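Endo-1,3-beta-glucanase (PDB 3DGT) hydrolyses 1,3-beta-glucans at internal linkages, the part described here being the family 16 catalytic domain of a longer, probably secreted protein. Local coordinates at residues S37-A42 with G132-W137; P138-L143 with T232-F237; I175-A180 with T214-T219; H191-E196 with F208-V213. One frame throughout, in Å; residues are numbered along the deposited sequence.

Contact 1. Residues S37-A42 with G132-W137; sequences SYPGGA and GNYQNW
Tyr-38 and Tyr-134 join two surface loops, between strands 30-32 and 52-53 and between strands 119-127 and 142-144, through an offset aromatic stack. Their ring centroids lie 4.6 Å apart and the planes differ by 13°. Because the rings are displaced, CB of Tyr-38 sits over the centre of the Tyr-134 ring, 3.8 Å from its centroid, in a CH-pi contact. The rims overlap where CD1 of Tyr-38 meets CE1 of Tyr-134 at 3.5 Å. In Tyr-134, CG lies anti to the carbonyl carbon (chi1 -46°), which carries the ring toward the type II turn Tyr-38 to Gly-41. Glycine suits position 41, where a CB would collide with that of Tyr-38. Beside the stack, NE2 of Gln-135 makes a weak hydrogen bond to O of Gly-40, and a water links N of Ala-42 to O of Tyr-134. An alanine in place of Tyr-134 would strip away the ring and would probably open a gap beside Tyr-38, leaving the loops joined mainly by the weak Gln-135 bond and the water. Glu-86 and Arg-84 hold the Tyr-38 ring at its hydroxyl end, and the loops cohere chiefly by dispersion, with a weak bond and a water bridge at the margin.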
loop_
_atom_site.group_PDB
_atom_site.type_symbol
_atom_site.label_atom_id
_atom_site.label_comp_id
_atom_site.label_asym_id
_atom_site.label_seq_id
_atom_site.Cartn_x
_atom_site.Cartn_y
_atom_site.Cartn_z
ATOM N N SER A 37 16.084 -0.138 -5.842
ATOM C CA SER A 37 16.198 -0.261 -4.389
ATOM C C SER A 37 16.227 1.101 -3.727
ATOM O O SER A 37 16.497 2.117 -4.374
ATOM C CB SER A 37 17.480 -1.005 -4.018
ATOM O OG SER A 37 18.626 -0.186 -4.239
ATOM N N TYR A 38 15.979 1.111 -2.420
ATOM C CA TYR A 38 16.319 2.270 -1.621
ATOM C C TYR A 38 17.824 2.480 -1.715
ATOM O O TYR A 38 18.555 1.529 -2.013
ATOM C CB TYR A 38 15.958 2.031 -0.165
ATOM C CG TYR A 38 14.480 2.066 0.133
ATOM C CD1 TYR A 38 13.778 3.266 0.117
ATOM C CD2 TYR A 38 13.789 0.895 0.465
ATOM C CE1 TYR A 38 12.423 3.296 0.398
ATOM C CE2 TYR A 38 12.436 0.917 0.741
ATOM C CZ TYR A 38 11.763 2.122 0.725
ATOM O OH TYR A 38 10.420 2.151 1.009
ATOM N N PRO A 39 18.299 3.708 -1.444
ATOM C CA PRO A 39 19.737 3.951 -1.434
ATOM C C PRO A 39 20.347 3.231 -0.239
ATOM O O PRO A 39 20.227 3.695 0.886
ATOM C CB PRO A 39 19.837 5.471 -1.273
ATOM C CG PRO A 39 18.557 5.885 -0.658
ATOM C CD PRO A 39 17.524 4.930 -1.147
ATOM N N GLY A 40 20.955 2.075 -0.485
ATOM C CA GLY A 40 21.493 1.261 0.600
ATOM C C GLY A 40 20.479 0.271 1.149
ATOM O O GLY A 40 20.679 -0.282 2.237
ATOM N N GLY A 41 19.391 0.045 0.408
ATOM C CA GLY A 41 18.400 -0.968 0.788
ATOM C C GLY A 41 18.566 -2.284 0.041
ATOM O O GLY A 41 19.479 -2.429 -0.781
ATOM N N ALA A 42 17.678 -3.233 0.324
ATOM C CA ALA A 42 17.704 -4.553 -0.314
ATOM C C ALA A 42 17.562 -4.467 -1.830
ATOM O O ALA A 42 16.802 -3.642 -2.344
ATOM C CB ALA A 42 16.606 -5.440 0.257
ATOM N N GLY A 132 15.543 5.758 6.042
ATOM C CA GLY A 132 16.944 6.064 6.318
ATOM C C GLY A 132 17.681 4.956 7.040
ATOM O O GLY A 132 18.789 5.154 7.526
ATOM N N ASN A 133 17.056 3.786 7.117
ATOM C CA ASN A 133 17.633 2.627 7.794
ATOM C C ASN A 133 17.545 1.435 6.839
ATOM O O ASN A 133 18.564 0.904 6.386
ATOM C CB ASN A 133 16.863 2.385 9.098
ATOM C CG ASN A 133 17.365 1.182 9.885
ATOM O OD1 ASN A 133 17.492 0.075 9.355
ATOM N ND2 ASN A 133 17.617 1.393 11.176
ATOM N N TYR A 134 16.319 1.033 6.501
ATOM C CA TYR A 134 16.071 0.028 5.464
ATOM C C TYR A 134 16.415 -1.406 5.868
ATOM O O TYR A 134 16.324 -2.314 5.042
ATOM C CB TYR A 134 16.793 0.386 4.146
ATOM C CG TYR A 134 16.640 1.830 3.740
ATOM C CD1 TYR A 134 15.378 2.410 3.612
ATOM C CD2 TYR A 134 17.755 2.624 3.480
ATOM C CE1 TYR A 134 15.236 3.734 3.245
ATOM C CE2 TYR A 134 17.619 3.950 3.104
ATOM C CZ TYR A 134 16.354 4.499 2.985
ATOM O OH TYR A 134 16.203 5.820 2.629
ATOM N N GLN A 135 16.798 -1.605 7.124
ATOM C CA GLN A 135 17.362 -2.889 7.554
ATOM C C GLN A 135 16.638 -3.501 8.745
ATOM O O GLN A 135 17.145 -4.441 9.373
ATOM C CB GLN A 135 18.846 -2.722 7.898
ATOM C CG GLN A 135 19.699 -2.159 6.756
ATOM C CD GLN A 135 19.890 -3.127 5.597
ATOM O OE1 GLN A 135 19.555 -4.313 5.680
ATOM N NE2 GLN A 135 20.435 -2.618 4.494
ATOM N N ASN A 136 15.456 -2.969 9.052
ATOM C CA ASN A 136 14.720 -3.367 10.257
ATOM C C ASN A 136 13.334 -3.957 9.979
ATOM O O ASN A 136 12.438 -3.873 10.818
ATOM C CB ASN A 136 14.655 -2.208 11.270
ATOM C CG ASN A 136 14.221 -0.884 10.638
ATOM O OD1 ASN A 136 13.817 -0.834 9.485
ATOM N ND2 ASN A 136 14.311 0.198 11.410
ATOM N N TRP A 137 13.178 -4.579 8.811
ATOM C CA TRP A 137 11.970 -5.336 8.468
ATOM C C TRP A 137 12.104 -6.786 8.945
ATOM O O TRP A 137 13.163 -7.383 8.768
ATOM C CB TRP A 137 11.759 -5.320 6.947
ATOM C CG TRP A 137 10.407 -5.829 6.511
ATOM C CD1 TRP A 137 9.291 -5.075 6.261
ATOM C CD2 TRP A 137 10.022 -7.199 6.292
ATOM N NE1 TRP A 137 8.242 -5.885 5.901
ATOM C CE2 TRP A 137 8.659 -7.190 5.914
ATOM C CE3 TRP A 137 10.694 -8.428 6.378
ATOM C CZ2 TRP A 137 7.958 -8.367 5.613
ATOM C CZ3 TRP A 137 9.996 -9.590 6.084
ATOM C CH2 TRP A 137 8.641 -9.549 5.712
HETATM O O HOH W 1 15.684 -2.904 2.451
#

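Contact 2. Residues P138-L143 with T232-F237; sequences PGVGEL and TNHGFF
Gly-141 and Glu-142 pass Phe-236 without pairing with its strand: CA of Glu-142 and CA of Phe-236 are 8.5 Å apart, and strand 119-127 pairs with the strands of both segments and so lies between them. The gap is filled by side chains. The phenyl ring of Phe-236, its CG anti to the carbonyl carbon (chi1 -77°), reaches across so that CE2 stands 3.6 Å from O of Gly-141. CE2 of Phe-236 is also 4.0 Å from CG of Leu-143, whose side chain crosses that of Phe-236 at about a right angle and sets CD1 above one face of the ring, toward the rim. A branched aliphatic residue and a flat ring fit well here, and Trp-197 meets the same phenyl group nearly perpendicularly. Glycine is needed at 141 for two reasons: its backbone angles would press a CB against the preceding carbonyl, and that CB would also lie 3.5 Å from CZ of Phe-236. Nearer the turn Pro-138 to Gly-141, O of Val-140 lies 2.8 Å from NE2 of His-234, at the edge of the imidazole. NE2 is hydrogen-bonded to O of Asn-230, while ND1 donates to O of Gly-235, so the ring is gripped at both nitrogens and its rotation is fixed. Glu-142 turns away and bonds to Trp-137. It begins the Glu-x-Asp-x-x-Glu form of the family 16 motif, which in relatives carries the catalytic acids on a strand of the substrate cleft, so Glu-142 is probably one of them; the packing backs that strand of the jelly-roll beta-sandwich.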
loop_
_atom_site.group_PDB
_atom_site.type_symbol
_atom_site.label_atom_id
_atom_site.label_comp_id
_atom_site.label_asym_id
_atom_site.label_seq_id
_atom_site.Cartn_x
_atom_site.Cartn_y
_atom_site.Cartn_z
ATOM N N PRO A 138 11.022 -7.384 9.494
ATOM C CA PRO A 138 9.671 -6.859 9.701
ATOM C C PRO A 138 9.440 -6.247 11.072
ATOM O O PRO A 138 8.329 -5.812 11.356
ATOM C CB PRO A 138 8.819 -8.121 9.562
ATOM C CG PRO A 138 9.673 -9.174 10.227
ATOM C CD PRO A 138 11.102 -8.805 9.903
ATOM N N GLY A 139 10.470 -6.201 11.915
ATOM C CA GLY A 139 10.285 -5.790 13.308
ATOM C C GLY A 139 9.700 -4.395 13.447
ATOM O O GLY A 139 8.978 -4.104 14.396
ATOM N N VAL A 140 10.016 -3.526 12.489
ATOM C CA VAL A 140 9.586 -2.124 12.520
ATOM C C VAL A 140 8.085 -1.951 12.250
ATOM O O VAL A 140 7.510 -0.891 12.542
ATOM C CB VAL A 140 10.426 -1.293 11.507
ATOM C CG1 VAL A 140 10.032 -1.621 10.064
ATOM C CG2 VAL A 140 10.305 0.197 11.775
ATOM N N GLY A 141 7.463 -2.987 11.686
ATOM C CA GLY A 141 6.024 -2.984 11.401
ATOM C C GLY A 141 5.674 -2.545 9.993
ATOM O O GLY A 141 6.167 -1.515 9.504
ATOM N N GLU A 142 4.813 -3.331 9.353
ATOM C CA GLU A 142 4.271 -3.014 8.034
ATOM C C GLU A 142 2.785 -3.312 8.038
ATOM O O GLU A 142 2.366 -4.390 8.451
ATOM C CB GLU A 142 4.947 -3.835 6.941
ATOM C CG GLU A 142 4.384 -3.548 5.540
ATOM C CD GLU A 142 5.214 -4.145 4.432
ATOM O OE1 GLU A 142 6.439 -4.300 4.608
ATOM O OE2 GLU A 142 4.647 -4.431 3.356
ATOM N N LEU A 143 1.996 -2.345 7.588
ATOM C CA LEU A 143 0.565 -2.542 7.457
ATOM C C LEU A 143 0.200 -2.464 5.991
ATOM O O LEU A 143 0.228 -1.391 5.394
ATOM C CB LEU A 143 -0.201 -1.494 8.267
ATOM C CG LEU A 143 0.171 -1.360 9.747
ATOM C CD1 LEU A 143 -0.601 -0.224 10.407
ATOM C CD2 LEU A 143 -0.048 -2.659 10.506
ATOM N N THR A 232 4.565 -0.982 16.376
ATOM C CA THR A 232 3.520 0.051 16.392
ATOM C C THR A 232 3.791 1.300 17.223
ATOM O O THR A 232 3.032 2.264 17.114
ATOM C CB THR A 232 2.137 -0.511 16.820
ATOM O OG1 THR A 232 2.162 -0.833 18.212
ATOM C CG2 THR A 232 1.775 -1.755 16.038
ATOM N N ASN A 233 4.837 1.307 18.047
ATOM C CA ASN A 233 5.069 2.486 18.888
ATOM C C ASN A 233 5.909 3.563 18.208
ATOM O O ASN A 233 7.003 3.911 18.655
ATOM C CB ASN A 233 5.607 2.144 20.285
ATOM C CG ASN A 233 5.533 3.344 21.230
ATOM O OD1 ASN A 233 4.653 4.199 21.088
ATOM N ND2 ASN A 233 6.475 3.433 22.159
ATOM N N HIS A 234 5.349 4.109 17.137
ATOM C CA HIS A 234 6.001 5.103 16.302
ATOM C C HIS A 234 5.018 5.506 15.216
ATOM O O HIS A 234 3.985 4.856 15.031
ATOM C CB HIS A 234 7.273 4.530 15.658
ATOM C CG HIS A 234 7.106 3.147 15.108
ATOM N ND1 HIS A 234 6.281 2.870 14.041
ATOM C CD2 HIS A 234 7.657 1.964 15.473
ATOM C CE1 HIS A 234 6.326 1.578 13.774
ATOM N NE2 HIS A 234 7.154 1.002 14.628
ATOM N N GLY A 235 5.344 6.573 14.500
ATOM C CA GLY A 235 4.617 6.908 13.286
ATOM C C GLY A 235 4.840 5.892 12.180
ATOM O O GLY A 235 5.687 4.983 12.286
ATOM N N PHE A 236 4.048 6.050 11.125
ATOM C CA PHE A 236 4.212 5.320 9.872
ATOM C C PHE A 236 4.193 6.317 8.723
ATOM O O PHE A 236 3.594 7.391 8.834
ATOM C CB PHE A 236 3.056 4.338 9.650
ATOM C CG PHE A 236 3.132 3.079 10.466
ATOM C CD1 PHE A 236 2.838 3.084 11.827
ATOM C CD2 PHE A 236 3.446 1.865 9.864
ATOM C CE1 PHE A 236 2.888 1.904 12.577
ATOM C CE2 PHE A 236 3.495 0.686 10.605
ATOM C CZ PHE A 236 3.215 0.704 11.961
ATOM N N PHE A 237 4.855 5.959 7.626
ATOM C CA PHE A 237 4.616 6.618 6.346
ATOM C C PHE A 237 3.779 5.711 5.442
ATOM O O PHE A 237 3.659 4.509 5.699
ATOM C CB PHE A 237 5.922 7.090 5.674
ATOM C CG PHE A 237 7.001 6.037 5.580
ATOM C CD1 PHE A 237 7.876 5.813 6.641
ATOM C CD2 PHE A 237 7.175 5.293 4.415
ATOM C CE1 PHE A 237 8.890 4.847 6.542
ATOM C CE2 PHE A 237 8.186 4.323 4.318
ATOM C CZ PHE A 237 9.041 4.105 5.385
#

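Contact 3. Residues I175-A180 with T214-T219; sequences IGNSTA and TYQTVT. Unlike the reference sequence in segment 175-180: Ser-178 (reference Leu).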
loop_
_atom_site.group_PDB
_atom_site.type_symbol
_atom_site.label_atom_id
_atom_site.label_comp_id
_atom_site.label_asym_id
_atom_site.label_seq_id
_atom_site.Cartn_x
_atom_site.Cartn_y
_atom_site.Cartn_z
ATOM N N ILE A 175 0.257 -11.598 9.210
ATOM C CA ILE A 175 -1.085 -11.859 9.719
ATOM C C ILE A 175 -2.042 -11.166 8.758
ATOM O O ILE A 175 -2.224 -9.946 8.819
ATOM C CB ILE A 175 -1.264 -11.337 11.164
ATOM C CG1 ILE A 175 -0.186 -11.929 12.086
ATOM C CG2 ILE A 175 -2.677 -11.660 11.693
ATOM C CD1 ILE A 175 -0.152 -11.325 13.494
ATOM N N GLY A 176 -2.628 -11.947 7.852
ATOM C CA GLY A 176 -3.407 -11.378 6.759
ATOM C C GLY A 176 -4.515 -12.242 6.202
ATOM O O GLY A 176 -4.683 -13.409 6.573
ATOM N N ASN A 177 -5.280 -11.640 5.298
ATOM C CA ASN A 177 -6.438 -12.288 4.701
ATOM C C ASN A 177 -6.666 -11.689 3.323
ATOM O O ASN A 177 -6.118 -10.634 3.001
ATOM C CB ASN A 177 -7.664 -12.042 5.591
ATOM C CG ASN A 177 -8.853 -12.946 5.270
ATOM O OD1 ASN A 177 -9.986 -12.633 5.664
ATOM N ND2 ASN A 177 -8.619 -14.050 4.584
ATOM N N SER A 178 -7.469 -12.357 2.510
ATOM C CA SER A 178 -7.902 -11.817 1.237
ATOM C C SER A 178 -9.413 -11.964 1.149
ATOM O O SER A 178 -10.008 -12.825 1.809
ATOM C CB SER A 178 -7.227 -12.549 0.077
ATOM O OG SER A 178 -7.491 -13.943 0.157
ATOM N N THR A 179 -10.030 -11.106 0.342
ATOM C CA THR A 179 -11.462 -11.199 0.067
ATOM C C THR A 179 -11.763 -10.508 -1.257
ATOM O O THR A 179 -11.026 -9.606 -1.670
ATOM C CB THR A 179 -12.280 -10.573 1.232
ATOM O OG1 THR A 179 -13.642 -11.025 1.172
ATOM C CG2 THR A 179 -12.241 -9.055 1.197
ATOM N N ALA A 180 -12.833 -10.930 -1.925
ATOM C CA ALA A 180 -13.273 -10.282 -3.155
ATOM C C ALA A 180 -13.760 -8.863 -2.863
ATOM O O ALA A 180 -14.275 -8.583 -1.772
ATOM C CB ALA A 180 -14.386 -11.095 -3.807
ATOM N N THR A 214 -15.093 -5.159 7.183
ATOM C CA THR A 214 -13.863 -5.633 7.811
ATOM C C THR A 214 -13.579 -7.092 7.477
ATOM O O THR A 214 -14.445 -7.958 7.666
ATOM C CB THR A 214 -13.914 -5.413 9.332
ATOM O OG1 THR A 214 -14.034 -4.003 9.591
ATOM C CG2 THR A 214 -12.645 -5.954 10.005
ATOM N N TYR A 215 -12.371 -7.362 6.974
ATOM C CA TYR A 215 -11.989 -8.740 6.624
ATOM C C TYR A 215 -10.778 -9.299 7.351
ATOM O O TYR A 215 -10.602 -10.516 7.393
ATOM C CB TYR A 215 -11.891 -8.967 5.101
ATOM C CG TYR A 215 -10.860 -8.154 4.337
ATOM C CD1 TYR A 215 -11.075 -6.814 4.038
ATOM C CD2 TYR A 215 -9.702 -8.761 3.842
ATOM C CE1 TYR A 215 -10.137 -6.088 3.319
ATOM C CE2 TYR A 215 -8.772 -8.044 3.113
ATOM C CZ TYR A 215 -8.996 -6.707 2.853
ATOM O OH TYR A 215 -8.075 -5.972 2.122
ATOM N N GLN A 216 -9.966 -8.426 7.940
ATOM C CA GLN A 216 -8.844 -8.856 8.764
ATOM C C GLN A 216 -8.721 -7.972 9.985
ATOM O O GLN A 216 -8.753 -6.746 9.879
ATOM C CB GLN A 216 -7.532 -8.845 7.969
ATOM C CG GLN A 216 -6.288 -9.209 8.810
ATOM C CD GLN A 216 -6.273 -10.672 9.248
ATOM O OE1 GLN A 216 -6.460 -11.573 8.430
ATOM N NE2 GLN A 216 -6.052 -10.913 10.542
ATOM N N THR A 217 -8.599 -8.612 11.143
ATOM C CA THR A 217 -8.304 -7.910 12.382
ATOM C C THR A 217 -7.055 -8.524 13.003
ATOM O O THR A 217 -6.860 -9.747 12.976
ATOM C CB THR A 217 -9.475 -7.973 13.381
ATOM O OG1 THR A 217 -10.702 -7.637 12.719
ATOM C CG2 THR A 217 -9.265 -6.986 14.535
ATOM N N VAL A 218 -6.211 -7.655 13.544
ATOM C CA VAL A 218 -5.003 -8.067 14.250
ATOM C C VAL A 218 -5.100 -7.446 15.636
ATOM O O VAL A 218 -5.453 -6.282 15.770
ATOM C CB VAL A 218 -3.720 -7.581 13.518
ATOM C CG1 VAL A 218 -2.458 -8.103 14.206
ATOM C CG2 VAL A 218 -3.736 -8.016 12.048
ATOM N N THR A 219 -4.819 -8.226 16.676
ATOM C CA THR A 219 -4.821 -7.681 18.037
ATOM C C THR A 219 -3.457 -7.830 18.685
ATOM O O THR A 219 -2.692 -8.735 18.352
ATOM C CB THR A 219 -5.894 -8.325 18.933
ATOM O OG1 THR A 219 -5.642 -9.728 19.039
ATOM C CG2 THR A 219 -7.291 -8.112 18.368
#
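Strand segments 175-179 and 214-219 run antiparallel, with axes at 178° and 6.3 Å at closest approach, yet no clear hydrogen bond joins them. The nearest CA atoms, of Asn-177 and Gln-216, are 5.8 Å apart, and side chains make most of the contact. Near one end, Thr-179 lays its methyl over a face of the Tyr-215 ring: CG2 is 3.7 Å from the centroid and only 18° off the ring normal, a CH-pi contact. Tyr-215 holds CG between its backbone N and carbonyl carbon (chi1 62°), which brings the ring beside Thr-179, and O of Asn-177 lies in the ring plane at its edge, 3.7 Å from CE2 of Tyr-215. The tyrosine hydroxyl bonds to Thr-155. At the other end the contact is aliphatic, CG2 of Ile-175 touching CG2 of Val-218 at 3.8 Å. In the middle the chain of Gln-216 bends at chi2, turning CD over Gly-176; its NE2 lies 3.6 Å from CG2 of Ile-175. Tyr-215 and Gln-216 both face Phe-208, a classic beta bulge, which directs two consecutive side chains at the other strand. Strand 175-179, paired with 155-160, thus comes edge to edge with strand 213-219, paired with 205-210; the ends are held by CH-pi and aliphatic packing, and the middle is filled by the amide side chains of Asn-177 and Gln-216, with no clear backbone bond.

Contact 4. Residues H191-E196 with F208-V213; sequences HTYTME and FSVDGV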
loop_
_atom_site.group_PDB
_atom_site.type_symbol
_atom_site.label_atom_id
_atom_site.label_comp_id
_atom_site.label_asym_id
_atom_site.label_seq_id
_atom_site.Cartn_x
_atom_site.Cartn_y
_atom_site.Cartn_z
ATOM N N HIS A 191 -12.754 1.305 -5.338
ATOM C CA HIS A 191 -13.119 0.734 -4.055
ATOM C C HIS A 191 -12.329 1.457 -2.993
ATOM O O HIS A 191 -11.326 2.103 -3.296
ATOM C CB HIS A 191 -12.817 -0.766 -4.031
ATOM C CG HIS A 191 -13.757 -1.561 -4.876
ATOM N ND1 HIS A 191 -13.547 -1.816 -6.216
ATOM C CD2 HIS A 191 -14.945 -2.125 -4.567
ATOM C CE1 HIS A 191 -14.567 -2.517 -6.689
ATOM N NE2 HIS A 191 -15.422 -2.725 -5.704
ATOM N N THR A 192 -12.799 1.373 -1.755
ATOM C CA THR A 192 -12.160 2.057 -0.635
ATOM C C THR A 192 -11.478 1.025 0.248
ATOM O O THR A 192 -12.096 0.038 0.636
ATOM C CB THR A 192 -13.226 2.861 0.155
ATOM O OG1 THR A 192 -13.886 3.753 -0.750
ATOM C CG2 THR A 192 -12.640 3.657 1.276
ATOM N N TYR A 193 -10.201 1.252 0.546
ATOM C CA TYR A 193 -9.386 0.337 1.347
ATOM C C TYR A 193 -8.942 1.077 2.587
ATOM O O TYR A 193 -8.329 2.137 2.488
ATOM C CB TYR A 193 -8.177 -0.139 0.526
ATOM C CG TYR A 193 -8.598 -0.826 -0.754
ATOM C CD1 TYR A 193 -8.799 -0.098 -1.925
ATOM C CD2 TYR A 193 -8.818 -2.199 -0.791
ATOM C CE1 TYR A 193 -9.218 -0.716 -3.086
ATOM C CE2 TYR A 193 -9.237 -2.824 -1.947
ATOM C CZ TYR A 193 -9.419 -2.083 -3.088
ATOM O OH TYR A 193 -9.824 -2.733 -4.227
ATOM N N THR A 194 -9.250 0.514 3.752
ATOM C CA THR A 194 -9.122 1.251 5.012
ATOM C C THR A 194 -8.454 0.420 6.094
ATOM O O THR A 194 -8.727 -0.775 6.241
ATOM C CB THR A 194 -10.520 1.683 5.529
ATOM O OG1 THR A 194 -11.238 2.330 4.472
ATOM C CG2 THR A 194 -10.415 2.640 6.716
ATOM N N MET A 195 -7.575 1.073 6.843
ATOM C CA MET A 195 -6.966 0.499 8.028
ATOM C C MET A 195 -7.395 1.366 9.203
ATOM O O MET A 195 -7.166 2.577 9.188
ATOM C CB MET A 195 -5.445 0.516 7.864
ATOM C CG MET A 195 -4.634 -0.170 8.968
ATOM S SD MET A 195 -4.571 0.731 10.543
ATOM C CE MET A 195 -3.858 2.291 10.054
ATOM N N GLU A 196 -8.055 0.754 10.190
ATOM C CA GLU A 196 -8.334 1.431 11.449
ATOM C C GLU A 196 -7.428 0.883 12.550
ATOM O O GLU A 196 -7.382 -0.323 12.800
ATOM C CB GLU A 196 -9.807 1.332 11.856
ATOM C CG GLU A 196 -10.077 1.976 13.221
ATOM C CD GLU A 196 -11.516 1.878 13.657
ATOM O OE1 GLU A 196 -12.365 2.576 13.081
ATOM O OE2 GLU A 196 -11.795 1.123 14.599
ATOM N N PHE A 208 -8.603 -4.113 9.067
ATOM C CA PHE A 208 -8.551 -3.805 7.642
ATOM C C PHE A 208 -9.898 -4.062 6.999
ATOM O O PHE A 208 -10.520 -5.113 7.239
ATOM C CB PHE A 208 -7.515 -4.672 6.937
ATOM C CG PHE A 208 -6.106 -4.487 7.439
ATOM C CD1 PHE A 208 -5.299 -3.468 6.932
ATOM C CD2 PHE A 208 -5.572 -5.352 8.386
ATOM C CE1 PHE A 208 -3.988 -3.324 7.381
ATOM C CE2 PHE A 208 -4.256 -5.210 8.832
ATOM C CZ PHE A 208 -3.469 -4.195 8.332
ATOM N N SER A 209 -10.337 -3.102 6.187
ATOM C CA SER A 209 -11.628 -3.197 5.506
ATOM C C SER A 209 -11.553 -2.808 4.037
ATOM O O SER A 209 -10.633 -2.105 3.608
ATOM C CB SER A 209 -12.672 -2.345 6.225
ATOM O OG SER A 209 -12.259 -0.999 6.340
ATOM N N VAL A 210 -12.535 -3.287 3.280
ATOM C CA VAL A 210 -12.747 -2.863 1.903
ATOM C C VAL A 210 -14.207 -2.449 1.773
ATOM O O VAL A 210 -15.107 -3.170 2.198
ATOM C CB VAL A 210 -12.350 -3.955 0.860
ATOM C CG1 VAL A 210 -13.115 -5.267 1.093
ATOM C CG2 VAL A 210 -12.580 -3.442 -0.570
ATOM N N ASP A 211 -14.423 -1.266 1.209
ATOM C CA ASP A 211 -15.768 -0.687 1.071
ATOM C C ASP A 211 -16.553 -0.764 2.380
ATOM O O ASP A 211 -17.753 -1.070 2.392
ATOM C CB ASP A 211 -16.535 -1.374 -0.062
ATOM C CG ASP A 211 -15.872 -1.204 -1.411
ATOM O OD1 ASP A 211 -15.170 -0.190 -1.627
ATOM O OD2 ASP A 211 -16.064 -2.099 -2.250
ATOM N N GLY A 212 -15.859 -0.494 3.479
ATOM C CA GLY A 212 -16.492 -0.465 4.791
ATOM C C GLY A 212 -16.709 -1.814 5.459
ATOM O O GLY A 212 -17.305 -1.866 6.547
ATOM N N VAL A 213 -16.218 -2.899 4.846
ATOM C CA VAL A 213 -16.440 -4.255 5.370
ATOM C C VAL A 213 -15.130 -4.841 5.891
ATOM O O VAL A 213 -14.176 -5.012 5.141
ATOM C CB VAL A 213 -17.058 -5.187 4.308
ATOM C CG1 VAL A 213 -17.516 -6.490 4.971
ATOM C CG2 VAL A 213 -18.258 -4.511 3.628
HETATM O O HOH W 2 -13.131 0.485 3.432
HETATM O O HOH W 3 -11.031 -0.682 8.719
#
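Tyr-193 with Val-210 and Met-195 with Phe-208 form the tight, buried face of this antiparallel pairing, while Thr-194 with Ser-209 form its hydrated one. On the buried face both pairs are non-hydrogen-bonded. CE2 of Tyr-193 lies 3.7 Å from CG2 of Val-210, the two side chains running side by side and pointing the same way. CG of Met-195, anti to its backbone N (chi1 -175°), meets CE1 of Phe-208 at 3.6 Å, after which the flexible thioether bends away. Large apolar residues suit this side, which packs on strand 155-160. The other face bears small hydroxyl residues. Thr-194 and Ser-209 are a hydrogen-bonded pair, N of Ser-209 donating to O of Thr-194 and N of Thr-194 to O of Ser-209. Beside them a water donates to O of Thr-192 and OG1 of Thr-194 and accepts from N of Gly-212; OG1 of Thr-194 also bonds to Glu-103. At the open end of the hairpin, beside the turn into strand 213-219, Asp-211 grips Thr-192 twice: its N donates to O of Thr-192 at 2.7 Å, and its OD1 accepts from N of Thr-192 at 2.8 Å, nearly along the C-O axis. An alanine here would remove OD1, and would probably leave N of Thr-192 without its acceptor and the turn held to this strand end by the backbone bond alone. Asp-211 and Gly-212, both at positive phi, fill the type I' turn Val-210 to Val-213, which continues the hairpin of strands 191-198 and 205-210 as a meander within the beta-sandwich.

How the contacts relate
From the N terminus, contact 1 comes first: it closes a long loop from residues 37-42 to 132-137 and ends just before contact 2 begins at 138, so the two stand in series, tied by Trp-137 NE1 and Glu-142 OE1. Contact 2 then spans 138-143 to 232-237 and encloses the others. Within it contact 3 joins 175-180 to 214-219, and within that contact 4 pairs 191-196 with 208-213. Phe-208 of contact 4 pairs with Tyr-215 and Gln-216 of contact 3, while Leu-143 packs on Met-195 and Phe-208. Contact 4 builds one sheet, contact 3 brings a strand of each sheet together, contact 2 packs beside strand 119-127, and contact 1 joins peripheral loops.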